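PDB 4XCQ: TubZ from Clostridium botulinum C phage, which is a cytoskeletal filament-forming protein of the tubulin/FtsZ family and binds GDP. Local coordinates for residues A[94-99]-A[123-128]. Residues are numbered along the deposited sequence; the frame is centred on the assembly and turned at random.
Sequences FVATMA and FGFVGV. With GDP (guanosine-5'-diphosphate), chain B.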
loop_
_atom_site.group_PDB
_atom_site.type_symbol
_atom_site.label_atom_id
_atom_site.label_comp_id
_atom_site.label_asym_id
_atom_site.label_seq_id
_atom_site.Cartn_x
_atom_site.Cartn_y
_atom_site.Cartn_z
ATOM N N PHE A 94 7.257 0.272 -0.328
ATOM C CA PHE A 94 7.249 -0.588 -1.502
ATOM C C PHE A 94 5.831 -0.723 -2.045
ATOM O O PHE A 94 4.882 -0.904 -1.279
ATOM C CB PHE A 94 7.825 -1.964 -1.162
ATOM C CG PHE A 94 9.311 -1.962 -0.952
ATOM C CD1 PHE A 94 10.171 -2.208 -2.014
ATOM C CD2 PHE A 94 9.851 -1.723 0.305
ATOM C CE1 PHE A 94 11.542 -2.206 -1.834
ATOM C CE2 PHE A 94 11.224 -1.722 0.494
ATOM C CZ PHE A 94 12.072 -1.964 -0.579
ATOM N N VAL A 95 5.685 -0.618 -3.363
ATOM C CA VAL A 95 4.370 -0.755 -3.989
ATOM C C VAL A 95 4.392 -1.832 -5.066
ATOM O O VAL A 95 5.162 -1.761 -6.031
ATOM C CB VAL A 95 3.886 0.566 -4.609
ATOM C CG1 VAL A 95 2.437 0.434 -5.033
ATOM C CG2 VAL A 95 4.043 1.710 -3.622
ATOM N N ALA A 96 3.549 -2.839 -4.897
ATOM C CA ALA A 96 3.527 -3.941 -5.842
ATOM C C ALA A 96 2.168 -4.630 -5.904
ATOM O O ALA A 96 1.489 -4.795 -4.885
ATOM C CB ALA A 96 4.606 -4.949 -5.485
ATOM N N THR A 97 1.777 -5.017 -7.113
ATOM C CA THR A 97 0.663 -5.929 -7.295
ATOM C C THR A 97 1.133 -7.327 -6.909
ATOM O O THR A 97 2.320 -7.642 -7.001
ATOM C CB THR A 97 0.143 -5.913 -8.737
ATOM O OG1 THR A 97 1.208 -6.246 -9.638
ATOM C CG2 THR A 97 -0.413 -4.532 -9.085
ATOM N N MET A 98 0.209 -8.164 -6.464
ATOM C CA MET A 98 0.604 -9.418 -5.849
ATOM C C MET A 98 0.375 -10.616 -6.776
ATOM O O MET A 98 0.957 -11.683 -6.579
ATOM C CB MET A 98 -0.138 -9.583 -4.514
ATOM C CG MET A 98 0.164 -8.442 -3.535
ATOM S SD MET A 98 -0.886 -8.351 -2.065
ATOM C CE MET A 98 -0.374 -9.830 -1.202
ATOM N N ALA A 99 -0.444 -10.426 -7.805
ATOM C CA ALA A 99 -0.718 -11.495 -8.765
ATOM C C ALA A 99 0.275 -11.498 -9.930
ATOM O O ALA A 99 0.276 -12.419 -10.748
ATOM C CB ALA A 99 -2.142 -11.378 -9.290
ATOM N N PHE A 123 9.684 0.900 6.997
ATOM C CA PHE A 123 9.306 0.280 5.736
ATOM C C PHE A 123 7.807 0.051 5.619
ATOM O O PHE A 123 7.166 -0.452 6.541
ATOM C CB PHE A 123 10.057 -1.043 5.548
ATOM C CG PHE A 123 11.537 -0.872 5.359
ATOM C CD1 PHE A 123 12.065 -0.649 4.099
ATOM C CD2 PHE A 123 12.398 -0.921 6.442
ATOM C CE1 PHE A 123 13.427 -0.482 3.922
ATOM C CE2 PHE A 123 13.762 -0.759 6.271
ATOM C CZ PHE A 123 14.276 -0.540 5.007
ATOM N N GLY A 124 7.257 0.427 4.470
ATOM C CA GLY A 124 5.858 0.183 4.182
ATOM C C GLY A 124 5.680 -0.749 2.997
ATOM O O GLY A 124 6.538 -0.842 2.122
ATOM N N PHE A 125 4.560 -1.458 2.976
ATOM C CA PHE A 125 4.210 -2.264 1.820
ATOM C C PHE A 125 2.795 -1.951 1.351
ATOM O O PHE A 125 1.833 -2.106 2.107
ATOM C CB PHE A 125 4.341 -3.756 2.130
ATOM C CG PHE A 125 3.868 -4.643 1.010
ATOM C CD1 PHE A 125 4.554 -4.681 -0.198
ATOM C CD2 PHE A 125 2.741 -5.438 1.164
ATOM C CE1 PHE A 125 4.122 -5.495 -1.240
ATOM C CE2 PHE A 125 2.296 -6.256 0.125
ATOM C CZ PHE A 125 2.990 -6.284 -1.077
ATOM N N VAL A 126 2.679 -1.488 0.110
ATOM C CA VAL A 126 1.380 -1.339 -0.530
ATOM C C VAL A 126 1.193 -2.485 -1.521
ATOM O O VAL A 126 1.891 -2.561 -2.534
ATOM C CB VAL A 126 1.237 0.015 -1.259
ATOM C CG1 VAL A 126 -0.091 0.088 -1.994
ATOM C CG2 VAL A 126 1.362 1.166 -0.277
ATOM N N GLY A 127 0.264 -3.383 -1.211
ATOM C CA GLY A 127 0.015 -4.547 -2.037
ATOM C C GLY A 127 -1.381 -4.564 -2.626
ATOM O O GLY A 127 -2.321 -4.013 -2.048
ATOM N N VAL A 128 -1.522 -5.197 -3.785
ATOM C CA VAL A 128 -2.811 -5.240 -4.459
ATOM C C VAL A 128 -3.270 -6.676 -4.687
ATOM O O VAL A 128 -2.623 -7.446 -5.401
ATOM C CB VAL A 128 -2.768 -4.501 -5.812
ATOM C CG1 VAL A 128 -4.166 -4.361 -6.372
ATOM C CG2 VAL A 128 -2.121 -3.136 -5.656
HETATM P PB GDP B . 4.141 -7.483 -12.660
HETATM O O1B GDP B . 4.213 -7.143 -11.187
HETATM O O2B GDP B . 4.965 -8.725 -12.934
HETATM O O3B GDP B . 4.663 -6.335 -13.493
HETATM O O3A GDP B . 2.625 -7.796 -13.060
HETATM P PA GDP B . 1.446 -6.717 -12.913
HETATM O O1A GDP B . 0.909 -6.278 -14.252
HETATM O O2A GDP B . 1.859 -5.529 -12.072
HETATM O "O5'" GDP B . 0.390 -7.629 -12.125
HETATM C "C5'" GDP B . -0.719 -8.220 -12.782
HETATM C "C4'" GDP B . -1.763 -8.423 -11.703
HETATM O "O4'" GDP B . -1.740 -7.260 -10.871
HETATM C "C3'" GDP B . -3.145 -8.530 -12.308
HETATM O "O3'" GDP B . -3.652 -9.829 -12.010
HETATM C "C2'" GDP B . -3.974 -7.457 -11.631
HETATM O "O2'" GDP B . -4.826 -8.075 -10.662
HETATM C "C1'" GDP B . -2.991 -6.569 -10.890
HETATM N N9 GDP B . -2.735 -5.257 -11.544
HETATM C C8 GDP B . -1.965 -5.079 -12.639
HETATM N N7 GDP B . -1.890 -3.772 -12.990
HETATM C C5 GDP B . -2.615 -3.079 -12.093
HETATM C C6 GDP B . -2.952 -1.653 -11.879
HETATM O O6 GDP B . -2.514 -0.775 -12.656
HETATM N N1 GDP B . -3.735 -1.338 -10.837
HETATM C C2 GDP B . -4.216 -2.272 -9.993
HETATM N N2 GDP B . -5.002 -1.867 -8.964
HETATM N N3 GDP B . -3.947 -3.599 -10.130
HETATM C C4 GDP B . -3.166 -4.057 -11.139
HETATM O O HOH W 1 -2.693 -8.520 -7.953
#
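Phe94 receives Phe123 at its ring edge, with CE2 3.9 Å from Phe123 CD1, and the carbonyl oxygen of Gly124 lies near the plane of the same ring. That oxygen also accepts a hydrogen bond from Phe94 N (2.8 Å), the donor standing above its carbonyl plane. The two phenyl groups run side by side, and helix 102-117 packs against both. On the Phe125 ring, the backbone N of Gly127 sits over one face, offset toward the rim, while CG of Met98 meets the edge at CZ. With CG anti to the backbone N (chi1 175°), the Phe125 ring lies along its own strand, over Gly127, which has no side chain to obstruct it. Ala96 CB approaches this ring obliquely, 4.3 Å from CE1.

The backbones of 94-97 and 123-128 pair in parallel. Val126 N gives a nearly straight bond to Phe94 O (2.7 Å), and Val126 O accepts from Ala96 N. Further along, Val128 N reaches Ala96 O only weakly, yet Val128 O takes both Met98 N and a water that also holds Ala99 N. On the face opposite the phenylalanines, Val95 CG1 and Val126 CG1 touch at 4.0 Å. Thr97 CG2 meets Val128 CB. Thr97 OG1 lies 2.6 Å from GDP O2A and can also reach GDP O5'. Val128 CG1 lies 3.7 Å from GDP N2.

The pair illustrates the right-handed beta-alpha-beta crossover of a Rossmann-like nucleotide-binding domain, whose central strands carry the GDP pocket at their C-terminal ends.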